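Local coordinates for uncharacterized protein (Agrobacterium tumefaciens, PDB 3D01) that is of unknown function but belongs to the YjgF/chorismate mutase-like family of putative endoribonucleases and assembles as a trimer, at residues F23-A28 with I84-K89; G49-E54 with F151-E156; T61-R66 with A110-F115; R75-C80 with V155-I160; S97-V102 with T131-P136. All blocks are in the same frame, centred on the assembly; numbering follows the deposited sequence.

Interaction 1 of 5, residues F23-A28 with I84-K89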
# COMPACT_ATOMS: atom_id res chain seq x y z
N PHE I 23 -26.82 2.37 6.15
CA PHE I 23 -25.91 1.61 6.99
C PHE I 23 -25.85 2.07 8.45
O PHE I 23 -25.85 3.27 8.75
CB PHE I 23 -24.50 1.68 6.41
CG PHE I 23 -24.40 1.24 4.98
CD1 PHE I 23 -24.14 -0.08 4.66
CD2 PHE I 23 -24.55 2.16 3.94
CE1 PHE I 23 -24.02 -0.47 3.34
CE2 PHE I 23 -24.44 1.77 2.63
CZ PHE I 23 -24.19 0.44 2.33
N THR I 24 -25.77 1.09 9.35
CA THR I 24 -25.37 1.29 10.73
C THR I 24 -23.95 0.75 10.90
O THR I 24 -23.55 -0.23 10.22
CB THR I 24 -26.34 0.61 11.70
OG1 THR I 24 -26.15 -0.81 11.63
CG2 THR I 24 -27.81 0.95 11.34
N LEU I 25 -23.18 1.40 11.76
CA LEU I 25 -21.84 0.93 12.06
C LEU I 25 -21.91 -0.40 12.82
O LEU I 25 -22.68 -0.55 13.77
CB LEU I 25 -21.06 1.95 12.89
CG LEU I 25 -20.55 3.20 12.19
CD1 LEU I 25 -19.80 4.11 13.18
CD2 LEU I 25 -19.67 2.83 11.02
N PRO I 26 -21.10 -1.37 12.40
CA PRO I 26 -20.97 -2.55 13.20
C PRO I 26 -20.07 -2.30 14.42
O PRO I 26 -19.41 -1.26 14.53
CB PRO I 26 -20.35 -3.56 12.23
CG PRO I 26 -19.53 -2.74 11.30
CD PRO I 26 -20.27 -1.43 11.18
N VAL I 27 -20.04 -3.26 15.33
CA VAL I 27 -18.99 -3.32 16.34
C VAL I 27 -17.62 -3.58 15.65
O VAL I 27 -16.57 -3.09 16.11
CB VAL I 27 -19.31 -4.39 17.44
CG1 VAL I 27 -18.20 -4.46 18.49
CG2 VAL I 27 -20.66 -4.09 18.10
N ALA I 28 -17.63 -4.29 14.51
CA ALA I 28 -16.41 -4.58 13.73
C ALA I 28 -16.45 -4.02 12.29
O ALA I 28 -15.41 -3.74 11.66
CB ALA I 28 -16.17 -6.08 13.68
N ILE I 84 -14.27 0.16 7.82
CA ILE I 84 -13.18 1.11 8.06
C ILE I 84 -13.67 2.15 9.06
O ILE I 84 -13.02 2.39 10.05
CB ILE I 84 -12.67 1.82 6.77
CG1 ILE I 84 -11.85 0.83 5.91
CG2 ILE I 84 -11.78 3.03 7.10
CD1 ILE I 84 -11.56 1.33 4.50
N LEU I 85 -14.85 2.71 8.82
CA LEU I 85 -15.40 3.75 9.73
C LEU I 85 -15.60 3.22 11.17
O LEU I 85 -15.35 3.94 12.15
CB LEU I 85 -16.67 4.33 9.15
CG LEU I 85 -16.51 5.17 7.89
CD1 LEU I 85 -17.91 5.62 7.34
CD2 LEU I 85 -15.60 6.38 8.17
N ALA I 86 -16.05 1.97 11.29
CA ALA I 86 -16.18 1.33 12.59
C ALA I 86 -14.83 1.23 13.32
O ALA I 86 -14.76 1.49 14.51
CB ALA I 86 -16.85 -0.05 12.48
N GLN I 87 -13.75 0.91 12.61
CA GLN I 87 -12.43 0.84 13.26
C GLN I 87 -11.92 2.22 13.64
O GLN I 87 -11.31 2.40 14.69
CB GLN I 87 -11.41 0.18 12.32
CG GLN I 87 -11.77 -1.26 11.96
CD GLN I 87 -11.82 -2.23 13.12
OE1 GLN I 87 -11.37 -1.96 14.23
NE2 GLN I 87 -12.35 -3.41 12.84
N VAL I 88 -12.16 3.20 12.78
CA VAL I 88 -11.74 4.55 13.07
C VAL I 88 -12.51 5.06 14.30
O VAL I 88 -11.92 5.69 15.16
CB VAL I 88 -12.00 5.51 11.89
CG1 VAL I 88 -11.59 6.92 12.28
CG2 VAL I 88 -11.23 5.05 10.61
N LYS I 89 -13.80 4.80 14.36
CA LYS I 89 -14.60 5.19 15.54
C LYS I 89 -14.02 4.61 16.82
O LYS I 89 -13.88 5.33 17.84
CB LYS I 89 -16.06 4.75 15.37
CG LYS I 89 -16.97 5.26 16.51
CD LYS I 89 -18.42 4.93 16.26
CE LYS I 89 -19.27 5.32 17.51
NZ LYS I 89 -20.65 4.86 17.38
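Two compact groups, the carboxamide of Gln87 and the pyrrolidine ring of Pro26, meet different partners here: the amide faces Ala28 O and the ring meets the methyl of Ala86. The amide offers its nitrogen end, NE2 lying 3.3 Å from Ala28 O, while the Pro26 ring brings CG and CD to Ala86, with CD 3.9 Å from Ala86 CB. Ala28 O has a clearer partner in Asn83 ND2, one turn back on the same helix. The carbonyl of Pro26 also presses on the methyl, its O 3.5 Å from Ala86 CB. All this is the irregular chain following helix 3-21 laid over helix 70-91 of the YjgF-type fold; Ile84 and Val88 on the same helix touch Gln50 and Leu45 of strand 44-54. Leu25 points at the helix, buries more against it than any other residue of 23-28, and splits its two methyls. CD2 goes down to the backbone, 3.7 Å from Ala86 N and 3.8 Å from Leu85 CB, the two leucine side chains crossing at about a right angle. CD1 turns to Lys89 and meets its CD at 3.5 Å, tighter than usual for two carbons. Lys89 has CG anti to its backbone N (chi1 -174°) and an extended chain beyond, and its NZ forms a salt bridge with Glu15 on helix 3-21. That helix covers Leu25 as well, through Leu18.

Interaction 2 of 5, residues G49-E54 with F151-E156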
# COMPACT_ATOMS: atom_id res chain seq x y z
N GLY I 49 -6.75 -3.88 6.36
CA GLY I 49 -7.69 -4.19 5.31
C GLY I 49 -8.98 -4.76 5.85
O GLY I 49 -8.97 -5.72 6.62
N GLN I 50 -10.08 -4.14 5.44
CA GLN I 50 -11.41 -4.51 5.90
C GLN I 50 -12.10 -5.19 4.74
O GLN I 50 -11.94 -4.78 3.57
CB GLN I 50 -12.20 -3.26 6.32
CG GLN I 50 -11.58 -2.46 7.48
CD GLN I 50 -11.32 -3.30 8.70
OE1 GLN I 50 -10.18 -3.38 9.17
NE2 GLN I 50 -12.38 -3.90 9.25
N LEU I 51 -12.92 -6.16 5.10
CA LEU I 51 -13.67 -7.00 4.19
C LEU I 51 -15.12 -6.57 4.25
O LEU I 51 -15.49 -5.78 5.14
CB LEU I 51 -13.50 -8.47 4.61
CG LEU I 51 -12.06 -8.95 4.78
CD1 LEU I 51 -12.02 -10.44 5.24
CD2 LEU I 51 -11.26 -8.76 3.48
N PRO I 52 -15.96 -7.04 3.31
CA PRO I 52 -17.35 -6.57 3.28
C PRO I 52 -18.25 -7.28 4.30
O PRO I 52 -19.13 -8.04 3.91
CB PRO I 52 -17.80 -6.81 1.82
CG PRO I 52 -16.84 -7.82 1.30
CD PRO I 52 -15.61 -7.87 2.15
N MSE I 53 -17.99 -7.01 5.58
CA MSE I 53 -18.66 -7.66 6.71
C MSE I 53 -19.98 -6.98 7.01
O MSE I 53 -20.03 -5.76 7.19
CB MSE I 53 -17.81 -7.54 7.99
CG MSE I 53 -16.41 -8.02 7.91
SE MSE I 53 -16.45 -9.89 7.38
CE MSE I 53 -17.51 -10.55 8.88
N GLU I 54 -21.04 -7.78 7.10
CA GLU I 54 -22.36 -7.32 7.45
C GLU I 54 -22.95 -8.44 8.32
O GLU I 54 -22.94 -9.59 7.91
CB GLU I 54 -23.22 -7.10 6.19
CG GLU I 54 -24.47 -6.27 6.46
CD GLU I 54 -25.23 -5.86 5.21
OE1 GLU I 54 -25.30 -6.65 4.23
OE2 GLU I 54 -25.82 -4.74 5.21
N PHE I 151 -11.16 -15.17 2.62
CA PHE I 151 -12.58 -15.56 2.79
C PHE I 151 -13.40 -15.42 1.52
O PHE I 151 -14.61 -15.42 1.55
CB PHE I 151 -13.22 -14.79 3.96
CG PHE I 151 -12.48 -14.97 5.25
CD1 PHE I 151 -12.75 -16.07 6.05
CD2 PHE I 151 -11.50 -14.07 5.65
CE1 PHE I 151 -12.04 -16.25 7.25
CE2 PHE I 151 -10.80 -14.25 6.83
CZ PHE I 151 -11.09 -15.34 7.64
N ASN I 152 -12.69 -15.30 0.39
CA ASN I 152 -13.30 -15.11 -0.91
C ASN I 152 -14.03 -13.80 -0.98
O ASN I 152 -14.94 -13.64 -1.80
CB ASN I 152 -14.23 -16.28 -1.24
CG ASN I 152 -14.43 -16.47 -2.74
OD1 ASN I 152 -13.68 -15.94 -3.56
ND2 ASN I 152 -15.49 -17.21 -3.09
N ALA I 153 -13.61 -12.83 -0.16
CA ALA I 153 -14.19 -11.47 -0.24
C ALA I 153 -13.99 -10.94 -1.66
O ALA I 153 -12.90 -11.13 -2.27
CB ALA I 153 -13.54 -10.54 0.77
N SER I 154 -14.98 -10.22 -2.16
CA SER I 154 -14.89 -9.59 -3.47
C SER I 154 -14.01 -8.34 -3.44
O SER I 154 -13.42 -7.98 -4.45
CB SER I 154 -16.28 -9.28 -4.05
OG SER I 154 -17.02 -10.47 -4.25
N VAL I 155 -13.97 -7.67 -2.27
CA VAL I 155 -13.23 -6.43 -2.11
C VAL I 155 -12.63 -6.39 -0.69
O VAL I 155 -13.23 -6.92 0.27
CB VAL I 155 -14.16 -5.16 -2.29
CG1 VAL I 155 -13.31 -3.83 -2.18
CG2 VAL I 155 -15.01 -5.26 -3.57
N GLU I 156 -11.46 -5.79 -0.59
CA GLU I 156 -10.81 -5.48 0.67
C GLU I 156 -10.20 -4.07 0.53
O GLU I 156 -9.63 -3.69 -0.51
CB GLU I 156 -9.71 -6.48 0.98
CG GLU I 156 -8.91 -6.20 2.22
CD GLU I 156 -7.67 -7.13 2.36
OE1 GLU I 156 -7.67 -8.24 1.79
OE2 GLU I 156 -6.69 -6.75 3.04
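Val155 O, pressed to within 3.2 Å of Pro52 CD, is buried with no polar partner anywhere in the model. Strands 44-54 and 155-163 are antiparallel neighbours in the YjgF-type sheet, and here they part, probably because proline has no N-H to give Val155 O. Pro52 is also the centre of an inverse gamma turn, closed by Met53 N (a selenomethionine) to Leu51 O at 2.8 Å. Just before the turn the strands are still paired: Gln50 is backbone hydrogen-bonded to Ile157, and a CA-H...O contact runs from Glu156 CA to Gln50 O at 3.2 Å. Leu51 then packs in two directions. Its CD1 touches Phe151 CD2 at 3.7 Å, the side chains crossing at about a right angle, and its CD2 rests on the stem of Glu156, 3.7 Å from CG, with Ala153 CB a little further off. The Phe151 ring in turn stacks on His119 of the second subunit, while Asn152 beside it hydrogen-bonds a bound polyether (PG5), probably from the crystallisation liquor. Glu156 is stretched, CG anti to its backbone N (chi1 176°), and its OE2, which makes a weak hydrogen bond to Ala143 N of the second subunit, lies 3.6 Å from Gly49 CA.

Interaction 3 of 5, residues T61-R66 with A110-F115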
# COMPACT_ATOMS: atom_id res chain seq x y z
N THR I 61 -18.93 -12.22 -2.03
CA THR I 61 -17.84 -13.14 -2.28
C THR I 61 -17.74 -13.52 -3.74
O THR I 61 -18.72 -13.52 -4.50
CB THR I 61 -18.00 -14.46 -1.49
OG1 THR I 61 -19.26 -15.06 -1.84
CG2 THR I 61 -17.91 -14.21 0.05
N GLY I 62 -16.53 -13.90 -4.13
CA GLY I 62 -16.24 -14.25 -5.52
C GLY I 62 -15.62 -13.12 -6.32
O GLY I 62 -15.31 -12.02 -5.81
N LEU I 63 -15.39 -13.43 -7.59
CA LEU I 63 -14.64 -12.57 -8.49
C LEU I 63 -15.56 -11.67 -9.23
O LEU I 63 -16.55 -12.09 -9.84
CB LEU I 63 -13.84 -13.37 -9.52
CG LEU I 63 -12.90 -14.42 -9.00
CD1 LEU I 63 -12.20 -15.23 -10.16
CD2 LEU I 63 -11.88 -13.77 -8.10
N VAL I 64 -15.20 -10.42 -9.20
CA VAL I 64 -15.87 -9.44 -10.01
C VAL I 64 -15.59 -9.73 -11.52
O VAL I 64 -14.43 -9.91 -11.96
CB VAL I 64 -15.45 -8.03 -9.60
CG1 VAL I 64 -16.31 -7.04 -10.30
CG2 VAL I 64 -15.48 -7.85 -8.02
N GLY I 65 -16.68 -9.80 -12.28
CA GLY I 65 -16.63 -10.20 -13.69
C GLY I 65 -16.95 -11.67 -13.90
O GLY I 65 -17.09 -12.13 -15.04
N ARG I 66 -17.07 -12.42 -12.80
CA ARG I 66 -17.46 -13.83 -12.87
C ARG I 66 -18.61 -14.14 -11.94
O ARG I 66 -19.61 -14.62 -12.39
CB ARG I 66 -16.28 -14.75 -12.61
CG ARG I 66 -16.64 -16.22 -12.58
CD ARG I 66 -15.46 -17.15 -12.34
NE ARG I 66 -15.95 -18.50 -12.37
CZ ARG I 66 -16.23 -19.20 -13.47
NH1 ARG I 66 -15.90 -18.75 -14.66
NH2 ARG I 66 -16.81 -20.39 -13.35
N ALA I 110 -11.22 -8.35 -6.09
CA ALA I 110 -10.96 -9.71 -6.60
C ALA I 110 -11.59 -9.74 -7.99
O ALA I 110 -12.79 -9.43 -8.17
CB ALA I 110 -11.55 -10.79 -5.63
N SER I 111 -10.75 -9.99 -9.01
CA SER I 111 -11.15 -9.74 -10.40
C SER I 111 -10.74 -10.86 -11.33
O SER I 111 -9.63 -11.39 -11.20
CB SER I 111 -10.49 -8.46 -10.96
OG SER I 111 -10.75 -7.31 -10.18
N VAL I 112 -11.58 -11.17 -12.31
CA VAL I 112 -11.09 -11.94 -13.46
C VAL I 112 -10.28 -10.95 -14.33
O VAL I 112 -10.47 -9.74 -14.26
CB VAL I 112 -12.20 -12.64 -14.31
CG1 VAL I 112 -12.96 -13.74 -13.52
CG2 VAL I 112 -13.22 -11.62 -14.92
N PRO I 113 -9.36 -11.47 -15.13
CA PRO I 113 -8.44 -10.61 -15.88
C PRO I 113 -9.09 -9.74 -16.96
O PRO I 113 -8.47 -8.78 -17.41
CB PRO I 113 -7.45 -11.60 -16.48
CG PRO I 113 -7.54 -12.81 -15.57
CD PRO I 113 -9.01 -12.89 -15.31
N GLU I 114 -10.30 -10.09 -17.39
CA GLU I 114 -11.08 -9.26 -18.32
C GLU I 114 -11.83 -8.14 -17.61
O GLU I 114 -12.35 -7.23 -18.27
CB GLU I 114 -12.05 -10.11 -19.13
CG GLU I 114 -11.38 -11.13 -20.03
CD GLU I 114 -10.67 -12.24 -19.26
OE1 GLU I 114 -11.27 -12.78 -18.30
OE2 GLU I 114 -9.52 -12.61 -19.66
N PHE I 115 -11.89 -8.20 -16.28
CA PHE I 115 -12.60 -7.17 -15.52
C PHE I 115 -11.67 -5.98 -15.30
O PHE I 115 -10.58 -6.15 -14.73
CB PHE I 115 -13.17 -7.68 -14.22
CG PHE I 115 -13.86 -6.61 -13.47
CD1 PHE I 115 -15.05 -6.08 -13.99
CD2 PHE I 115 -13.29 -6.03 -12.34
CE1 PHE I 115 -15.70 -5.05 -13.34
CE2 PHE I 115 -13.94 -4.99 -11.70
CZ PHE I 115 -15.13 -4.51 -12.18
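Val64 packs on Phe115: its CG1 lies over one face of the ring, shifted toward the CE2-CZ rim, 3.5 Å from the centroid and 16° off the normal, a close CH-pi contact. With CG1 anti to the backbone N (chi1 -171°), the other methyl is left near Ala110, CG2 coming to 3.1 Å from Ala110 O. Two backbone bonds clamp the same residue. Val64 N donates to Ala110 O at 2.8 Å, and Val64 O accepts from Val112 N at 3.1 Å in a nearly straight bond (169°); this is a single beta bridge between two loops. Leu63 packs beside it, CD2 against Ala110 CB and CD1 at 3.8 Å from Val112 CG1. The packing thins beyond exposed Gly65, whose positive phi would jam a side chain against the preceding carbonyl and whose CB would run into Val112 CG2, which suits glycine. Arg66 touches through its stem alone, CB lying 3.6 Å from Val112 CG1, and its guanidinium leads away. The Val112-Phe115 type I turn faces the third subunit, where Ser148 OG hydrogen-bonds both Val112 O and Phe115 O. Thr61, Asp67 and Asn152 line the pocket of a polyether (PG5), probably from the crystallisation liquor; the pocket's place, with Asn152 packing on the second subunit, is consistent with the intersubunit clefts taken as probable active sites in YjgF-like trimers.

Interaction 4 of 5, residues R75-C80 with V155-I160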
# COMPACT_ATOMS: atom_id res chain seq x y z
N ARG I 75 -21.52 -2.40 -3.60
CA ARG I 75 -22.02 -2.67 -2.25
C ARG I 75 -20.96 -3.27 -1.36
O ARG I 75 -20.84 -2.91 -0.21
CB ARG I 75 -23.17 -3.65 -2.29
CG ARG I 75 -23.87 -3.85 -0.93
CD ARG I 75 -24.48 -2.56 -0.38
NE ARG I 75 -25.19 -1.84 -1.44
CZ ARG I 75 -25.94 -0.76 -1.27
NH1 ARG I 75 -26.14 -0.24 -0.06
NH2 ARG I 75 -26.50 -0.18 -2.33
N ALA I 76 -20.21 -4.24 -1.87
CA ALA I 76 -19.05 -4.74 -1.13
C ALA I 76 -18.09 -3.62 -0.69
O ALA I 76 -17.68 -3.58 0.47
CB ALA I 76 -18.28 -5.81 -1.95
N ALA I 77 -17.76 -2.71 -1.61
CA ALA I 77 -16.83 -1.62 -1.32
C ALA I 77 -17.41 -0.71 -0.18
O ALA I 77 -16.71 -0.31 0.77
CB ALA I 77 -16.56 -0.81 -2.58
N GLU I 78 -18.70 -0.43 -0.28
CA GLU I 78 -19.45 0.35 0.74
C GLU I 78 -19.32 -0.31 2.10
O GLU I 78 -19.00 0.37 3.08
CB GLU I 78 -20.91 0.45 0.36
CG GLU I 78 -21.24 1.43 -0.78
CD GLU I 78 -22.69 1.37 -1.28
OE1 GLU I 78 -23.39 0.34 -1.15
OE2 GLU I 78 -23.15 2.40 -1.83
N LEU I 79 -19.53 -1.63 2.15
CA LEU I 79 -19.39 -2.40 3.39
C LEU I 79 -17.96 -2.36 3.97
O LEU I 79 -17.76 -2.19 5.18
CB LEU I 79 -19.89 -3.83 3.21
CG LEU I 79 -21.41 -4.03 3.13
CD1 LEU I 79 -21.70 -5.48 2.81
CD2 LEU I 79 -22.16 -3.55 4.40
N CYS I 80 -16.96 -2.50 3.09
CA CYS I 80 -15.57 -2.34 3.49
C CYS I 80 -15.39 -0.98 4.14
O CYS I 80 -14.77 -0.87 5.20
CB CYS I 80 -14.63 -2.48 2.28
SG CYS I 80 -14.56 -4.14 1.60
N VAL I 155 -13.97 -7.67 -2.27
CA VAL I 155 -13.23 -6.43 -2.11
C VAL I 155 -12.63 -6.39 -0.69
O VAL I 155 -13.23 -6.92 0.27
CB VAL I 155 -14.16 -5.16 -2.29
CG1 VAL I 155 -13.31 -3.83 -2.18
CG2 VAL I 155 -15.01 -5.26 -3.57
N GLU I 156 -11.46 -5.79 -0.59
CA GLU I 156 -10.81 -5.48 0.67
C GLU I 156 -10.20 -4.07 0.53
O GLU I 156 -9.63 -3.69 -0.51
CB GLU I 156 -9.71 -6.48 0.98
CG GLU I 156 -8.91 -6.20 2.22
CD GLU I 156 -7.67 -7.13 2.36
OE1 GLU I 156 -7.67 -8.24 1.79
OE2 GLU I 156 -6.69 -6.75 3.04
N ILE I 157 -10.31 -3.30 1.60
CA ILE I 157 -9.92 -1.88 1.53
C ILE I 157 -9.27 -1.51 2.84
O ILE I 157 -9.85 -1.74 3.90
CB ILE I 157 -11.12 -0.91 1.27
CG1 ILE I 157 -11.99 -1.28 0.05
CG2 ILE I 157 -10.61 0.56 1.11
CD1 ILE I 157 -13.09 -0.23 -0.30
N ASP I 158 -8.05 -0.96 2.75
CA ASP I 158 -7.36 -0.42 3.92
C ASP I 158 -7.33 1.11 3.81
O ASP I 158 -7.78 1.69 2.80
CB ASP I 158 -5.99 -1.07 4.14
CG ASP I 158 -4.92 -0.64 3.15
OD1 ASP I 158 -5.02 0.44 2.50
OD2 ASP I 158 -3.95 -1.41 3.05
N ALA I 159 -6.86 1.76 4.88
CA ALA I 159 -6.92 3.21 4.93
C ALA I 159 -5.84 3.80 5.82
O ALA I 159 -5.38 3.17 6.75
CB ALA I 159 -8.29 3.67 5.42
N ILE I 160 -5.48 5.03 5.49
CA ILE I 160 -4.66 5.88 6.33
C ILE I 160 -5.48 7.17 6.54
O ILE I 160 -5.98 7.78 5.58
CB ILE I 160 -3.32 6.24 5.68
CG1 ILE I 160 -2.53 4.99 5.30
CG2 ILE I 160 -2.55 7.23 6.56
CD1 ILE I 160 -1.40 5.28 4.32
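Cys80 points from its helix into the groove between Val155 and Ile157, two strand residues that both turn toward the helix. Its two side-chain atoms divide the work. CB packs on Ile157, 3.7 Å from CG1, while SG, set beside its own backbone N (chi1 -68°), leans over the strand backbone to 3.4 Å from Val155 O and 4.0 Å from Val155 CG1. Val155 straddles the helix surface: with CG1 anti to its backbone N (chi1 -177°), CG1 is turned to the sulfur, and CG2 is sent the other way to meet Ala76 CB at 3.7 Å. Ile157, with CG1 on Cys80 CB, places its CD1 3.8 Å from Ala77 O and 4.2 Å from Ala77 CB. Apolar contacts do nearly all the work. The helix brings only two alanines and a cysteine, small side chains consistent with the close approach of the segment axes, 7.8 Å, which cross at -34° with their chain directions roughly parallel. The same strand residues are shared with helix 118-133, where Val155 touches Val121 and Ile122, and Ile157 touches Ala125. Glu156, between Val155 and Ile157 in the strand, points away from helix 70-91, and further along Asp158 makes a salt bridge to Lys104 of the second subunit. This is alpha/beta packing in the YjgF-like, chorismate mutase-like fold: helices on one side of the sheet, and trimer contacts made by strand residues turned from them.

Interaction 5 of 5, residues S97-V102 with T131-P136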
# COMPACT_ATOMS: atom_id res chain seq x y z
N SER I 97 -15.73 12.59 14.51
CA SER I 97 -15.46 14.00 14.26
C SER I 97 -13.99 14.36 14.45
O SER I 97 -13.55 15.44 14.03
CB SER I 97 -16.33 14.86 15.19
OG SER I 97 -16.17 14.43 16.54
N LYS I 98 -13.22 13.45 15.05
CA LYS I 98 -11.79 13.65 15.22
C LYS I 98 -10.98 13.19 13.99
O LYS I 98 -9.76 13.27 13.99
CB LYS I 98 -11.29 12.98 16.50
CG LYS I 98 -11.77 13.71 17.78
CD LYS I 98 -11.58 12.85 19.02
CE LYS I 98 -12.07 13.58 20.32
NZ LYS I 98 -12.82 12.67 21.26
N ILE I 99 -11.67 12.72 12.95
CA ILE I 99 -11.06 12.58 11.61
C ILE I 99 -10.74 13.94 11.05
O ILE I 99 -11.65 14.77 10.91
CB ILE I 99 -12.00 11.87 10.59
CG1 ILE I 99 -12.28 10.42 11.02
CG2 ILE I 99 -11.40 11.90 9.16
CD1 ILE I 99 -13.46 9.77 10.31
N ARG I 100 -9.46 14.20 10.72
CA ARG I 100 -9.08 15.45 10.05
C ARG I 100 -9.14 15.32 8.54
O ARG I 100 -9.67 16.18 7.85
CB ARG I 100 -7.68 15.89 10.47
CG ARG I 100 -7.54 16.25 11.95
CD ARG I 100 -6.11 16.73 12.26
NE ARG I 100 -5.73 17.90 11.45
CZ ARG I 100 -6.08 19.17 11.72
NH1 ARG I 100 -6.83 19.49 12.78
NH2 ARG I 100 -5.67 20.14 10.91
N ARG I 101 -8.60 14.22 8.03
CA ARG I 101 -8.60 13.95 6.59
C ARG I 101 -8.44 12.44 6.39
O ARG I 101 -7.62 11.81 7.05
CB ARG I 101 -7.41 14.67 5.95
CG ARG I 101 -6.98 14.22 4.57
CD ARG I 101 -7.99 14.54 3.54
NE ARG I 101 -8.08 15.98 3.42
CZ ARG I 101 -8.96 16.63 2.66
NH1 ARG I 101 -9.86 15.97 1.93
NH2 ARG I 101 -8.93 17.96 2.65
N VAL I 102 -9.24 11.87 5.49
CA VAL I 102 -8.97 10.52 4.98
C VAL I 102 -7.88 10.71 3.93
O VAL I 102 -8.09 11.31 2.88
CB VAL I 102 -10.20 9.84 4.37
CG1 VAL I 102 -9.80 8.46 3.76
CG2 VAL I 102 -11.33 9.73 5.45
N THR I 131 -19.34 11.33 1.18
CA THR I 131 -20.70 11.75 1.58
C THR I 131 -20.88 11.95 3.08
O THR I 131 -21.42 12.97 3.51
CB THR I 131 -21.78 10.78 1.06
OG1 THR I 131 -21.71 10.75 -0.37
CG2 THR I 131 -23.20 11.22 1.50
N VAL I 132 -20.46 10.98 3.87
CA VAL I 132 -20.65 10.96 5.32
C VAL I 132 -19.73 11.96 6.03
O VAL I 132 -20.14 12.58 7.03
CB VAL I 132 -20.47 9.49 5.83
CG1 VAL I 132 -20.27 9.44 7.29
CG2 VAL I 132 -21.68 8.62 5.39
N LEU I 133 -18.52 12.16 5.49
CA LEU I 133 -17.52 13.02 6.10
C LEU I 133 -17.41 14.39 5.49
O LEU I 133 -16.81 15.28 6.08
CB LEU I 133 -16.14 12.34 6.06
CG LEU I 133 -15.97 11.07 6.89
CD1 LEU I 133 -14.54 10.52 6.69
CD2 LEU I 133 -16.29 11.26 8.40
N GLY I 134 -17.94 14.59 4.30
CA GLY I 134 -17.74 15.82 3.56
C GLY I 134 -16.33 15.97 3.02
O GLY I 134 -15.66 14.97 2.73
N GLU I 135 -15.87 17.23 2.89
CA GLU I 135 -14.57 17.51 2.28
C GLU I 135 -13.43 16.71 2.93
O GLU I 135 -12.57 16.21 2.21
CB GLU I 135 -14.23 19.02 2.28
CG GLU I 135 -12.76 19.39 1.93
CD GLU I 135 -12.36 19.06 0.48
OE1 GLU I 135 -13.18 19.31 -0.45
OE2 GLU I 135 -11.21 18.57 0.26
N PRO I 136 -13.40 16.61 4.27
CA PRO I 136 -12.37 15.79 4.91
C PRO I 136 -12.35 14.32 4.47
O PRO I 136 -11.32 13.67 4.62
CB PRO I 136 -12.73 15.89 6.39
CG PRO I 136 -13.39 17.20 6.51
CD PRO I 136 -14.23 17.29 5.29
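Arg101 and Glu135 supply the charged part of the contact. Both NH1 and NH2 point at Glu135 OE2, which lies in plane at the edge of the guanidinium, but each bond is a weak 3.4 Å and the carboxylate plane is turned 73° from that of the guanidinium. The arginine chain is bent at chi2 and chi3, and Pro136 CA lies over one face of the guanidinium, toward its rim. NH1 has a further partner in Arg138 O. The backbone bond is shorter and straighter: Val102 N donates to Pro136 O at 2.9 Å, with the donor close to the C=O axis, and Arg101 CA adds a CA-H...O contact to the same oxygen at 3.4 Å. Pro136 CB rests 3.4 Å from Arg100 O, beside a classic beta bulge in which Arg100 and Arg101 both face Glu162. The apolar part is carried by Leu133, at the end of helix 118-133. Its CD1 meets Val102 CG2 at 3.5 Å and its CD2 meets Ile99 CD1 at 3.7 Å, each pair crossing at about a right angle. The contact lies within the beta-alpha-beta unit of strand 99-110, helix 118-133 and strand 140-146, joining the end of the helix to the start of the first strand. The straight backbone bond and the methyl packing probably hold it, while the long salt bridge adds a modest, more solvent-accessible attraction.

Overall arrangement
Interaction 4 is the core of the set, its centre about 4 Å from the chain's centre and wholly buried, and its chemistry is almost purely apolar. Interaction 2 shares Val155 and Glu156 with it and continues to where the start of strand 155-163 meets the second subunit. Interaction 3, its centre about 20 Å from the chain's centre, adds a backbone bridge to side-chain packing, and Ser154 of interaction 2 probably joins it through hydrogen bonds to Gly62 and Ala110. Interactions 1 and 5 are partly buried: interaction 1 covers the far part of the helix used by interaction 4, and interaction 5 adds charge at the start of strand 99-110, across the chain's centre from interaction 3.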